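Local coordinates for cell division control protein 45 cdc45 putative (Entamoeba histolytica, PDB 6CC2) that probably serves in eukaryotic DNA replication as the Cdc45 subunit that joins MCM and GINS in the replicative helicase, at residues A[85-93]-A[113-124]; A[275-285]-A[453-461]. All blocks are in the same frame, centred on the assembly; numbering follows the deposited sequence.

In the fold
Contacts 1 and 2 sit in two different α/β regions of Cdc45, on opposite sides of the chain's centre. Contact 1 comes first along the chain and closes before contact 2 opens; their centres lie about 38 Å apart, with nearest atoms about 21 Å apart and no touch. Contact 1 belongs to the N-terminal parallel sheet, where the loop after strand 77-83 meets helix 114-118 and the start of strand 122-125. Contact 2 links helix 275-281 to helix 444-462, which packs on strand 468-474 of the C-terminal mixed sheet. The first thus joins segments 20 residues apart within one α/β unit, the second parts of the chain remote in sequence.

Contact 1: residues A[85-93]-A[113-124]; sequences CAGSIDVSE and NKLNVTNTNIGL
The carboxamide of N116 reaches into the loop 85-93 and bonds its backbone through both ND2 and OD1. N116 ND2 lies 2.8 Å from I89 O and 3.0 Å from G87 O, with A86 O as a third acceptor; all three bonds are weak, each well off straight. N116 OD1 is held more squarely: V91 N approaches one of its lone pairs in the carbonyl plane at 3.1 Å. A water that also binds D90 OD1 and S92 N donates to N116 OD1 as well, and these donors are consistent with the amide orientation modelled. N116 CG is anti to its own carbonyl carbon (chi1 -75°), which swings the amide toward the loop. N113 N donates almost straight (170°) to G87 O. This loop follows strand 77-83 of a parallel α/β sheet, and G87 N is hydrogen-bonded to D107 OD2 in what appears to be the counterpart of the DHH motif of the RecJ-like family. N113 also N-caps helix 114-118, its OD1 accepting from N116 N at 3.0 Å, while its CB packs 3.4 Å from I89 O. V91 CB meets I122 CD1 at 4.0 Å, the side chains lying antiparallel alongside one another, and both touch I105 of strand 102-106.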
ATOM      1  N   CYS A  85       9.366   6.068   6.249  1.00 19.78           N
ATOM      2  CA  CYS A  85       9.557   5.626   7.617  1.00 21.78           C
ATOM      3  C   CYS A  85      10.480   6.621   8.312  1.00 21.41           C
ATOM      4  O   CYS A  85      11.062   7.501   7.668  1.00 21.95           O
ATOM      5  CB  CYS A  85      10.145   4.216   7.679  1.00 22.43           C
ATOM      6  SG  CYS A  85      11.778   4.039   6.905  1.00 22.22           S
ATOM      7  N   ALA A  86      10.564   6.486   9.635  1.00 20.45           N
ATOM      8  CA  ALA A  86      11.501   7.162  10.516  1.00 22.00           C
ATOM      9  C   ALA A  86      11.080   8.561  10.934  1.00 21.09           C
ATOM     10  O   ALA A  86      11.542   9.059  11.964  1.00 20.23           O
ATOM     11  CB  ALA A  86      12.890   7.258   9.877  1.00 24.46           C
ATOM     12  N   GLY A  87      10.207   9.216  10.168  1.00 20.64           N
ATOM     13  CA  GLY A  87       9.853  10.592  10.498  1.00 22.73           C
ATOM     14  C   GLY A  87       9.148  10.744  11.834  1.00 23.12           C
ATOM     15  O   GLY A  87       9.277  11.777  12.489  1.00 21.43           O
ATOM     16  N   SER A  88       8.371   9.742  12.246  1.00 23.37           N
ATOM     17  CA  SER A  88       7.558   9.855  13.449  1.00 27.71           C
ATOM     18  C   SER A  88       8.131   9.094  14.642  1.00 26.68           C
ATOM     19  O   SER A  88       7.472   9.018  15.686  1.00 27.13           O
ATOM     20  CB  SER A  88       6.128   9.398  13.158  1.00 31.54           C
ATOM     21  OG  SER A  88       5.542  10.300  12.214  1.00 32.00           O
ATOM     22  N   ILE A  89       9.352   8.580  14.546  1.00 23.41           N
ATOM     23  CA  ILE A  89      10.009   7.968  15.688  1.00 24.21           C
ATOM     24  C   ILE A  89      11.207   8.824  16.095  1.00 26.14           C
ATOM     25  O   ILE A  89      11.669   9.681  15.346  1.00 25.85           O
ATOM     26  CB  ILE A  89      10.433   6.528  15.409  1.00 27.71           C
ATOM     27  CG1 ILE A  89      11.497   6.485  14.319  1.00 32.16           C
ATOM     28  CG2 ILE A  89       9.231   5.689  15.013  1.00 30.99           C
ATOM     29  CD1 ILE A  89      12.211   5.142  14.227  1.00 40.87           C
ATOM     30  N   ASP A  90      11.724   8.559  17.291  1.00 26.73           N
ATOM     31  CA  ASP A  90      12.883   9.279  17.824  1.00 26.94           C
ATOM     32  C   ASP A  90      14.131   8.688  17.175  1.00 26.54           C
ATOM     33  O   ASP A  90      14.735   7.748  17.687  1.00 29.22           O
ATOM     34  CB  ASP A  90      12.912   9.173  19.343  1.00 29.25           C
ATOM     35  CG  ASP A  90      13.973  10.059  19.974  1.00 34.69           C
ATOM     36  OD1 ASP A  90      14.842  10.568  19.239  1.00 34.79           O
ATOM     37  OD2 ASP A  90      13.928  10.242  21.213  1.00 37.28           O
ATOM     38  N   VAL A  91      14.516   9.261  16.027  1.00 26.38           N
ATOM     39  CA  VAL A  91      15.594   8.707  15.214  1.00 28.39           C
ATOM     40  C   VAL A  91      16.917   8.719  15.966  1.00 30.72           C
ATOM     41  O   VAL A  91      17.688   7.752  15.906  1.00 30.37           O
ATOM     42  CB  VAL A  91      15.711   9.487  13.891  1.00 29.29           C
ATOM     43  CG1 VAL A  91      17.023   9.147  13.186  1.00 34.82           C
ATOM     44  CG2 VAL A  91      14.546   9.189  12.999  1.00 25.30           C
ATOM     45  N   SER A  92      17.219   9.819  16.659  1.00 30.11           N
ATOM     46  CA  SER A  92      18.466   9.894  17.412  1.00 30.90           C
ATOM     47  C   SER A  92      18.543   8.793  18.461  1.00 31.69           C
ATOM     48  O   SER A  92      19.609   8.205  18.681  1.00 36.55           O
ATOM     49  CB  SER A  92      18.596  11.272  18.074  1.00 40.79           C
ATOM     50  OG  SER A  92      19.785  11.361  18.825  1.00 54.05           O
ATOM     51  N   GLU A  93      17.426   8.507  19.125  1.00 31.58           N
ATOM     52  CA  GLU A  93      17.405   7.435  20.116  1.00 37.71           C
ATOM     53  C   GLU A  93      17.629   6.080  19.462  1.00 37.68           C
ATOM     54  O   GLU A  93      18.342   5.229  20.012  1.00 37.28           O
ATOM     55  CB  GLU A  93      16.079   7.459  20.869  1.00 41.92           C
ATOM     56  CG  GLU A  93      15.900   6.345  21.885  1.00 54.68           C
ATOM     57  CD  GLU A  93      14.639   6.523  22.711  1.00 72.75           C
ATOM     58  OE1 GLU A  93      14.751   6.728  23.939  1.00 81.75           O
ATOM     59  OE2 GLU A  93      13.534   6.474  22.130  1.00 78.30           O
ATOM     60  N   ASN A 113       8.077  13.390  14.699  1.00 24.68           N
ATOM     61  CA  ASN A 113       8.588  13.335  16.066  1.00 24.51           C
ATOM     62  C   ASN A 113       9.236  14.665  16.445  1.00 25.11           C
ATOM     63  O   ASN A 113      10.036  15.216  15.692  1.00 26.40           O
ATOM     64  CB  ASN A 113       9.594  12.191  16.204  1.00 24.71           C
ATOM     65  CG  ASN A 113      10.266  12.166  17.571  1.00 29.03           C
ATOM     66  OD1 ASN A 113      11.251  12.851  17.800  1.00 32.13           O
ATOM     67  ND2 ASN A 113       9.725  11.368  18.484  1.00 31.92           N
ATOM     68  N   LYS A 114       8.893  15.173  17.631  1.00 26.17           N
ATOM     69  CA  LYS A 114       9.337  16.509  18.022  1.00 26.77           C
ATOM     70  C   LYS A 114      10.852  16.591  18.126  1.00 29.89           C
ATOM     71  O   LYS A 114      11.448  17.631  17.808  1.00 32.63           O
ATOM     72  CB  LYS A 114       8.671  16.923  19.327  1.00 36.33           C
ATOM     73  CG  LYS A 114       7.214  17.353  19.151  1.00 57.88           C
ATOM     74  CD  LYS A 114       6.488  17.489  20.488  1.00 76.48           C
ATOM     75  CE  LYS A 114       7.100  18.572  21.362  1.00 85.43           C
ATOM     76  NZ  LYS A 114       6.413  18.664  22.681  1.00 88.70           N
ATOM     77  N   LEU A 115      11.501  15.524  18.593  1.00 32.25           N
ATOM     78  CA  LEU A 115      12.957  15.567  18.701  1.00 33.97           C
ATOM     79  C   LEU A 115      13.611  15.475  17.328  1.00 29.33           C
ATOM     80  O   LEU A 115      14.705  16.020  17.124  1.00 32.01           O
ATOM     81  CB  LEU A 115      13.455  14.459  19.622  1.00 39.28           C
ATOM     82  CG  LEU A 115      13.002  14.575  21.073  1.00 48.05           C
ATOM     83  CD1 LEU A 115      13.487  13.369  21.877  1.00 55.14           C
ATOM     84  CD2 LEU A 115      13.480  15.859  21.716  1.00 48.62           C
ATOM     85  N   ASN A 116      12.946  14.821  16.369  1.00 25.13           N
ATOM     86  CA  ASN A 116      13.375  14.897  14.973  1.00 25.71           C
ATOM     87  C   ASN A 116      13.305  16.332  14.462  1.00 29.47           C
ATOM     88  O   ASN A 116      14.191  16.788  13.732  1.00 32.75           O
ATOM     89  CB  ASN A 116      12.506  14.001  14.094  1.00 27.05           C
ATOM     90  CG  ASN A 116      12.822  12.500  14.247  1.00 28.15           C
ATOM     91  OD1 ASN A 116      13.649  12.088  15.062  1.00 27.61           O
ATOM     92  ND2 ASN A 116      12.146  11.693  13.456  1.00 25.49           N
ATOM     93  N   VAL A 117      12.246  17.059  14.835  1.00 27.74           N
ATOM     94  CA  VAL A 117      12.059  18.413  14.337  1.00 28.76           C
ATOM     95  C   VAL A 117      13.129  19.343  14.889  1.00 29.33           C
ATOM     96  O   VAL A 117      13.632  20.218  14.177  1.00 33.39           O
ATOM     97  CB  VAL A 117      10.647  18.924  14.684  1.00 34.34           C
ATOM     98  CG1 VAL A 117      10.489  20.374  14.274  1.00 35.41           C
ATOM     99  CG2 VAL A 117       9.586  18.071  14.016  1.00 35.09           C
ATOM    100  N   THR A 118      13.474  19.197  16.170  1.00 30.08           N
ATOM    101  CA  THR A 118      14.417  20.121  16.785  1.00 34.44           C
ATOM    102  C   THR A 118      15.877  19.748  16.539  1.00 35.64           C
ATOM    103  O   THR A 118      16.757  20.565  16.816  1.00 37.46           O
ATOM    104  CB  THR A 118      14.164  20.212  18.296  1.00 39.20           C
ATOM    105  OG1 THR A 118      14.316  18.923  18.889  1.00 39.81           O
ATOM    106  CG2 THR A 118      12.764  20.732  18.569  1.00 40.65           C
ATOM    107  N   ASN A 119      16.150  18.560  16.016  1.00 32.07           N
ATOM    108  CA  ASN A 119      17.514  18.116  15.768  1.00 31.74           C
ATOM    109  C   ASN A 119      18.020  18.733  14.469  1.00 33.31           C
ATOM    110  O   ASN A 119      17.484  18.452  13.389  1.00 32.84           O
ATOM    111  CB  ASN A 119      17.556  16.595  15.697  1.00 30.49           C
ATOM    112  CG  ASN A 119      18.974  16.044  15.687  1.00 32.93           C
ATOM    113  OD1 ASN A 119      19.858  16.577  15.012  1.00 35.67           O
ATOM    114  ND2 ASN A 119      19.196  14.987  16.456  1.00 34.56           N
ATOM    115  N   THR A 120      19.070  19.548  14.567  1.00 35.47           N
ATOM    116  CA  THR A 120      19.608  20.188  13.372  1.00 33.41           C
ATOM    117  C   THR A 120      20.291  19.209  12.426  1.00 33.85           C
ATOM    118  O   THR A 120      20.600  19.596  11.291  1.00 36.97           O
ATOM    119  CB  THR A 120      20.604  21.295  13.766  1.00 38.11           C
ATOM    120  OG1 THR A 120      21.544  20.777  14.714  1.00 38.97           O
ATOM    121  CG2 THR A 120      19.877  22.473  14.378  1.00 47.80           C
ATOM    122  N   ASN A 121      20.529  17.973  12.853  1.00 32.11           N
ATOM    123  CA  ASN A 121      21.229  16.977  12.050  1.00 37.53           C
ATOM    124  C   ASN A 121      20.286  15.978  11.393  1.00 34.24           C
ATOM    125  O   ASN A 121      20.746  15.012  10.788  1.00 36.09           O
ATOM    126  CB  ASN A 121      22.241  16.230  12.920  1.00 59.99           C
ATOM    127  CG  ASN A 121      23.467  15.800  12.143  1.00 87.38           C
ATOM    128  OD1 ASN A 121      23.449  14.792  11.431  1.00 87.50           O
ATOM    129  ND2 ASN A 121      24.548  16.563  12.277  1.00106.01           N
ATOM    130  N   ILE A 122      18.982  16.184  11.504  1.00 29.49           N
ATOM    131  CA  ILE A 122      17.983  15.332  10.881  1.00 26.32           C
ATOM    132  C   ILE A 122      17.182  16.212   9.929  1.00 29.80           C
ATOM    133  O   ILE A 122      16.567  17.196  10.356  1.00 39.00           O
ATOM    134  CB  ILE A 122      17.077  14.654  11.919  1.00 27.42           C
ATOM    135  CG1 ILE A 122      17.908  13.740  12.815  1.00 33.01           C
ATOM    136  CG2 ILE A 122      15.965  13.841  11.219  1.00 28.78           C
ATOM    137  CD1 ILE A 122      17.165  13.186  14.008  1.00 38.21           C
ATOM    138  N   GLY A 123      17.225  15.879   8.643  1.00 27.07           N
ATOM    139  CA  GLY A 123      16.549  16.674   7.638  1.00 25.04           C
ATOM    140  C   GLY A 123      15.207  16.087   7.231  1.00 25.70           C
ATOM    141  O   GLY A 123      15.157  15.158   6.417  1.00 25.32           O
ATOM    142  N   LEU A 124      14.126  16.610   7.808  1.00 28.55           N
ATOM    143  CA  LEU A 124      12.772  16.200   7.456  1.00 24.27           C
ATOM    144  C   LEU A 124      12.316  16.974   6.224  1.00 25.63           C
ATOM    145  O   LEU A 124      12.031  18.170   6.304  1.00 26.92           O
ATOM    146  CB  LEU A 124      11.826  16.450   8.631  1.00 24.34           C
ATOM    147  CG  LEU A 124      12.075  15.710   9.922  1.00 28.62           C
ATOM    148  CD1 LEU A 124      11.390  16.408  11.086  1.00 26.22           C
ATOM    149  CD2 LEU A 124      11.575  14.267   9.797  1.00 35.13           C
TER
HETATM  150  O   HOH W   1      15.432  12.199  17.148  1.00 30.94           O
HETATM  151  O   HOH W   2      21.634  13.661  17.357  1.00 48.65           O

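Contact 2: residues A[275-285]-A[453-461]; sequences REIASKLGIWT and FLAEASSRR
Helices 275-281 and 453-461 run in roughly the same direction, crossing at -36° with their axes 9.9 Å apart at closest approach. R275 reaches across with a chain extended from CG to NE, and its NH1 bonds E456 OE1 at 3.1 Å, coming from above the carboxylate plane; NH2 turns instead to N404. F453 CD1 stands over the centre of one guanidinium face, 3.6 Å from R275 CZ, so that the phenyl ring presents its edge to the flat cation. The other oxygen of the same carboxylate, E456 OE2, is gripped side-on by R460, whose NE at 2.8 Å uses the anti lone pair. E276 CB lies over a face of the R460 guanidinium, 3.4 Å from R460 NH1. A longer salt bridge of 3.5 Å joins E276 OE1 to R460 NH1, and E276 OE2 is bridged in turn by K280. W284 CZ3 rests 3.8 Å from F453 CZ, the rings oblique, while R461, bent at chi3 (-69°), sends NH2 to W284 O at 2.8 Å from above the carbonyl plane. A water ties S279 OG to A457 O. The whole is a helix-helix interface joined by a salt-bridge network of R275, E276, K280, E456 and R460, fastening helix 275-281 to the helix flanking the C-terminal mixed sheet.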
ATOM      1  N   ARG A 275     -13.776  -3.923  -2.836  1.00 20.03           N
ATOM      2  CA  ARG A 275     -14.194  -4.177  -1.476  1.00 18.28           C
ATOM      3  C   ARG A 275     -15.240  -3.193  -0.982  1.00 18.16           C
ATOM      4  O   ARG A 275     -16.197  -3.596  -0.312  1.00 19.61           O
ATOM      5  CB  ARG A 275     -12.972  -4.183  -0.552  1.00 18.92           C
ATOM      6  CG  ARG A 275     -12.004  -5.258  -0.958  1.00 21.78           C
ATOM      7  CD  ARG A 275     -10.765  -5.326  -0.084  1.00 23.03           C
ATOM      8  NE  ARG A 275      -9.811  -6.256  -0.674  1.00 22.53           N
ATOM      9  CZ  ARG A 275      -8.598  -6.505  -0.186  1.00 25.58           C
ATOM     10  NH1 ARG A 275      -8.181  -5.890   0.920  1.00 24.22           N
ATOM     11  NH2 ARG A 275      -7.798  -7.355  -0.816  1.00 25.46           N
ATOM     12  N   GLU A 276     -15.038  -1.903  -1.229  1.00 21.14           N
ATOM     13  CA  GLU A 276     -15.986  -0.928  -0.691  1.00 23.15           C
ATOM     14  C   GLU A 276     -17.339  -1.064  -1.368  1.00 23.30           C
ATOM     15  O   GLU A 276     -18.378  -0.918  -0.727  1.00 25.97           O
ATOM     16  CB  GLU A 276     -15.456   0.501  -0.874  1.00 32.64           C
ATOM     17  CG  GLU A 276     -16.468   1.568  -0.419  1.00 54.32           C
ATOM     18  CD  GLU A 276     -15.913   2.985  -0.458  1.00 74.38           C
ATOM     19  OE1 GLU A 276     -14.729   3.179  -0.106  1.00 81.04           O
ATOM     20  OE2 GLU A 276     -16.666   3.905  -0.843  1.00 79.95           O
ATOM     21  N   ILE A 277     -17.332  -1.388  -2.662  1.00 22.26           N
ATOM     22  CA  ILE A 277     -18.592  -1.509  -3.402  1.00 21.06           C
ATOM     23  C   ILE A 277     -19.311  -2.783  -3.015  1.00 22.33           C
ATOM     24  O   ILE A 277     -20.511  -2.779  -2.732  1.00 23.01           O
ATOM     25  CB  ILE A 277     -18.294  -1.456  -4.919  1.00 24.90           C
ATOM     26  CG1 ILE A 277     -17.454  -0.234  -5.246  1.00 27.67           C
ATOM     27  CG2 ILE A 277     -19.566  -1.468  -5.717  1.00 30.36           C
ATOM     28  CD1 ILE A 277     -18.015   1.084  -4.767  1.00 36.06           C
ATOM     29  N   ALA A 278     -18.578  -3.902  -2.962  1.00 23.73           N
ATOM     30  CA  ALA A 278     -19.199  -5.162  -2.539  1.00 23.72           C
ATOM     31  C   ALA A 278     -19.801  -5.053  -1.147  1.00 22.71           C
ATOM     32  O   ALA A 278     -20.900  -5.570  -0.883  1.00 22.22           O
ATOM     33  CB  ALA A 278     -18.164  -6.281  -2.593  1.00 23.21           C
ATOM     34  N   SER A 279     -19.115  -4.360  -0.237  1.00 22.74           N
ATOM     35  CA  SER A 279     -19.635  -4.196   1.110  1.00 22.16           C
ATOM     36  C   SER A 279     -20.947  -3.414   1.105  1.00 26.73           C
ATOM     37  O   SER A 279     -21.875  -3.753   1.825  1.00 31.53           O
ATOM     38  CB  SER A 279     -18.606  -3.488   1.992  1.00 28.39           C
ATOM     39  OG  SER A 279     -17.440  -4.284   2.135  1.00 37.42           O
ATOM     40  N   LYS A 280     -21.018  -2.356   0.307  1.00 28.16           N
ATOM     41  CA  LYS A 280     -22.202  -1.514   0.274  1.00 27.53           C
ATOM     42  C   LYS A 280     -23.350  -2.166  -0.473  1.00 28.15           C
ATOM     43  O   LYS A 280     -24.506  -1.892  -0.164  1.00 31.56           O
ATOM     44  CB  LYS A 280     -21.856  -0.165  -0.349  1.00 30.74           C
ATOM     45  CG  LYS A 280     -20.999   0.691   0.566  1.00 34.40           C
ATOM     46  CD  LYS A 280     -20.581   2.004  -0.080  1.00 38.15           C
ATOM     47  CE  LYS A 280     -19.866   2.891   0.939  1.00 50.18           C
ATOM     48  NZ  LYS A 280     -19.456   4.195   0.361  1.00 61.90           N
ATOM     49  N   LEU A 281     -23.055  -3.016  -1.454  1.00 27.01           N
ATOM     50  CA  LEU A 281     -24.102  -3.757  -2.142  1.00 30.67           C
ATOM     51  C   LEU A 281     -24.565  -4.980  -1.370  1.00 31.44           C
ATOM     52  O   LEU A 281     -25.570  -5.584  -1.753  1.00 34.50           O
ATOM     53  CB  LEU A 281     -23.625  -4.186  -3.525  1.00 28.05           C
ATOM     54  CG  LEU A 281     -23.344  -3.084  -4.538  1.00 30.11           C
ATOM     55  CD1 LEU A 281     -22.706  -3.666  -5.783  1.00 29.14           C
ATOM     56  CD2 LEU A 281     -24.623  -2.340  -4.885  1.00 34.15           C
ATOM     57  N   GLY A 282     -23.861  -5.364  -0.308  1.00 27.34           N
ATOM     58  CA  GLY A 282     -24.286  -6.499   0.488  1.00 29.33           C
ATOM     59  C   GLY A 282     -24.153  -7.845  -0.198  1.00 32.10           C
ATOM     60  O   GLY A 282     -24.854  -8.787   0.163  1.00 35.88           O
ATOM     61  N   ILE A 283     -23.230  -7.970  -1.161  1.00 30.82           N
ATOM     62  CA  ILE A 283     -23.103  -9.198  -1.927  1.00 29.62           C
ATOM     63  C   ILE A 283     -22.129 -10.186  -1.314  1.00 29.49           C
ATOM     64  O   ILE A 283     -21.919 -11.268  -1.884  1.00 31.06           O
ATOM     65  CB  ILE A 283     -22.687  -8.876  -3.377  1.00 27.91           C
ATOM     66  CG1 ILE A 283     -21.403  -8.059  -3.418  1.00 28.54           C
ATOM     67  CG2 ILE A 283     -23.813  -8.126  -4.070  1.00 27.84           C
ATOM     68  CD1 ILE A 283     -20.931  -7.745  -4.803  1.00 27.46           C
ATOM     69  N   TRP A 284     -21.525  -9.861  -0.171  1.00 25.44           N
ATOM     70  CA  TRP A 284     -20.657 -10.796   0.536  1.00 24.52           C
ATOM     71  C   TRP A 284     -21.376 -11.467   1.702  1.00 33.06           C
ATOM     72  O   TRP A 284     -20.724 -12.048   2.573  1.00 39.84           O
ATOM     73  CB  TRP A 284     -19.402 -10.088   1.035  1.00 23.23           C
ATOM     74  CG  TRP A 284     -18.422  -9.721  -0.044  1.00 21.92           C
ATOM     75  CD1 TRP A 284     -18.500 -10.015  -1.384  1.00 24.11           C
ATOM     76  CD2 TRP A 284     -17.209  -8.996   0.129  1.00 22.57           C
ATOM     77  NE1 TRP A 284     -17.404  -9.521  -2.046  1.00 26.10           N
ATOM     78  CE2 TRP A 284     -16.596  -8.885  -1.142  1.00 25.19           C
ATOM     79  CE3 TRP A 284     -16.581  -8.416   1.235  1.00 22.99           C
ATOM     80  CZ2 TRP A 284     -15.382  -8.243  -1.323  1.00 23.93           C
ATOM     81  CZ3 TRP A 284     -15.370  -7.767   1.044  1.00 26.01           C
ATOM     82  CH2 TRP A 284     -14.789  -7.681  -0.230  1.00 24.52           C
ATOM     83  N   THR A 285     -22.678 -11.372   1.741  1.00 41.76           N
ATOM     84  CA  THR A 285     -23.459 -11.988   2.805  1.00 54.05           C
ATOM     85  C   THR A 285     -23.738 -13.451   2.458  1.00 50.74           C
ATOM     86  O   THR A 285     -23.213 -13.999   1.483  1.00 40.48           O
ATOM     87  CB  THR A 285     -24.750 -11.203   3.030  1.00 65.02           C
ATOM     88  OG1 THR A 285     -25.468 -11.107   1.795  1.00 63.40           O
ATOM     89  CG2 THR A 285     -24.439  -9.802   3.544  1.00 68.21           C
ATOM     90  N   PHE A 453      -6.969  -8.724   4.725  1.00 18.95           N
ATOM     91  CA  PHE A 453      -8.279  -8.723   4.093  1.00 16.69           C
ATOM     92  C   PHE A 453      -9.388  -8.694   5.138  1.00 16.45           C
ATOM     93  O   PHE A 453     -10.371  -7.944   5.001  1.00 18.42           O
ATOM     94  CB  PHE A 453      -8.442  -9.928   3.165  1.00 17.91           C
ATOM     95  CG  PHE A 453      -9.823 -10.022   2.597  1.00 19.81           C
ATOM     96  CD1 PHE A 453     -10.163  -9.273   1.475  1.00 23.61           C
ATOM     97  CD2 PHE A 453     -10.795 -10.768   3.220  1.00 21.11           C
ATOM     98  CE1 PHE A 453     -11.443  -9.314   0.972  1.00 24.34           C
ATOM     99  CE2 PHE A 453     -12.076 -10.813   2.715  1.00 21.66           C
ATOM    100  CZ  PHE A 453     -12.398 -10.075   1.600  1.00 22.48           C
ATOM    101  N   LEU A 454      -9.305  -9.584   6.146  1.00 15.46           N
ATOM    102  CA  LEU A 454     -10.360  -9.675   7.136  1.00 16.22           C
ATOM    103  C   LEU A 454     -10.447  -8.406   7.960  1.00 16.62           C
ATOM    104  O   LEU A 454     -11.559  -7.999   8.341  1.00 17.72           O
ATOM    105  CB  LEU A 454     -10.143 -10.895   8.040  1.00 16.65           C
ATOM    106  CG  LEU A 454     -10.354 -12.232   7.382  1.00 18.55           C
ATOM    107  CD1 LEU A 454      -9.830 -13.362   8.296  1.00 21.46           C
ATOM    108  CD2 LEU A 454     -11.829 -12.494   7.072  1.00 23.00           C
ATOM    109  N   ALA A 455      -9.318  -7.752   8.230  1.00 17.62           N
ATOM    110  CA  ALA A 455      -9.358  -6.508   8.974  1.00 17.96           C
ATOM    111  C   ALA A 455     -10.243  -5.499   8.264  1.00 18.49           C
ATOM    112  O   ALA A 455     -11.084  -4.834   8.886  1.00 18.52           O
ATOM    113  CB  ALA A 455      -7.934  -5.958   9.144  1.00 18.59           C
ATOM    114  N   GLU A 456     -10.065  -5.371   6.939  1.00 15.99           N
ATOM    115  CA  GLU A 456     -10.889  -4.461   6.161  1.00 15.45           C
ATOM    116  C   GLU A 456     -12.319  -4.954   6.005  1.00 19.00           C
ATOM    117  O   GLU A 456     -13.255  -4.184   6.187  1.00 20.31           O
ATOM    118  CB  GLU A 456     -10.259  -4.238   4.779  1.00 17.79           C
ATOM    119  CG  GLU A 456     -11.132  -3.411   3.882  1.00 22.91           C
ATOM    120  CD  GLU A 456     -10.442  -2.967   2.600  1.00 24.50           C
ATOM    121  OE1 GLU A 456      -9.264  -3.409   2.355  1.00 24.91           O
ATOM    122  OE2 GLU A 456     -11.062  -2.191   1.835  1.00 24.05           O
ATOM    123  N   ALA A 457     -12.512  -6.219   5.626  1.00 17.79           N
ATOM    124  CA  ALA A 457     -13.857  -6.723   5.366  1.00 17.36           C
ATOM    125  C   ALA A 457     -14.745  -6.644   6.599  1.00 17.30           C
ATOM    126  O   ALA A 457     -15.910  -6.244   6.496  1.00 17.75           O
ATOM    127  CB  ALA A 457     -13.795  -8.173   4.876  1.00 17.42           C
ATOM    128  N   SER A 458     -14.231  -7.044   7.756  1.00 17.30           N
ATOM    129  CA  SER A 458     -15.031  -6.964   8.981  1.00 18.68           C
ATOM    130  C   SER A 458     -15.292  -5.515   9.367  1.00 18.00           C
ATOM    131  O   SER A 458     -16.406  -5.172   9.771  1.00 18.83           O
ATOM    132  CB  SER A 458     -14.339  -7.711  10.129  1.00 19.07           C
ATOM    133  OG  SER A 458     -13.074  -7.134  10.466  1.00 19.76           O
ATOM    134  N   SER A 459     -14.290  -4.633   9.209  1.00 16.83           N
ATOM    135  CA  SER A 459     -14.500  -3.226   9.546  1.00 16.88           C
ATOM    136  C   SER A 459     -15.560  -2.590   8.682  1.00 17.92           C
ATOM    137  O   SER A 459     -16.378  -1.797   9.172  1.00 18.07           O
ATOM    138  CB  SER A 459     -13.188  -2.450   9.404  1.00 17.58           C
ATOM    139  OG  SER A 459     -12.246  -2.868  10.365  1.00 18.24           O
ATOM    140  N   ARG A 460     -15.566  -2.909   7.381  1.00 17.56           N
ATOM    141  CA  ARG A 460     -16.627  -2.380   6.518  1.00 18.84           C
ATOM    142  C   ARG A 460     -17.987  -2.977   6.857  1.00 19.46           C
ATOM    143  O   ARG A 460     -19.011  -2.275   6.815  1.00 19.93           O
ATOM    144  CB  ARG A 460     -16.257  -2.643   5.054  1.00 17.06           C
ATOM    145  CG  ARG A 460     -15.015  -1.897   4.600  1.00 18.00           C
ATOM    146  CD  ARG A 460     -14.826  -1.976   3.063  1.00 18.19           C
ATOM    147  NE  ARG A 460     -13.622  -1.261   2.622  1.00 19.83           N
ATOM    148  CZ  ARG A 460     -13.558   0.016   2.352  1.00 25.82           C
ATOM    149  NH1 ARG A 460     -14.654   0.780   2.406  1.00 28.83           N
ATOM    150  NH2 ARG A 460     -12.391   0.545   1.976  1.00 27.78           N
ATOM    151  N   ARG A 461     -18.029  -4.259   7.186  1.00 18.35           N
ATOM    152  CA  ARG A 461     -19.311  -4.913   7.463  1.00 20.14           C
ATOM    153  C   ARG A 461     -19.981  -4.302   8.688  1.00 19.78           C
ATOM    154  O   ARG A 461     -21.202  -4.107   8.709  1.00 20.68           O
ATOM    155  CB  ARG A 461     -19.090  -6.407   7.656  1.00 22.65           C
ATOM    156  CG  ARG A 461     -20.318  -7.129   8.215  1.00 26.88           C
ATOM    157  CD  ARG A 461     -20.198  -8.617   7.966  1.00 31.83           C
ATOM    158  NE  ARG A 461     -20.318  -8.911   6.552  1.00 41.78           N
ATOM    159  CZ  ARG A 461     -20.409 -10.132   6.042  1.00 54.85           C
ATOM    160  NH1 ARG A 461     -20.402 -11.182   6.847  1.00 55.14           N
ATOM    161  NH2 ARG A 461     -20.508 -10.297   4.732  1.00 62.61           N
TER
HETATM  162  O   HOH W   3     -17.425  -6.342   4.067  1.00 25.31           O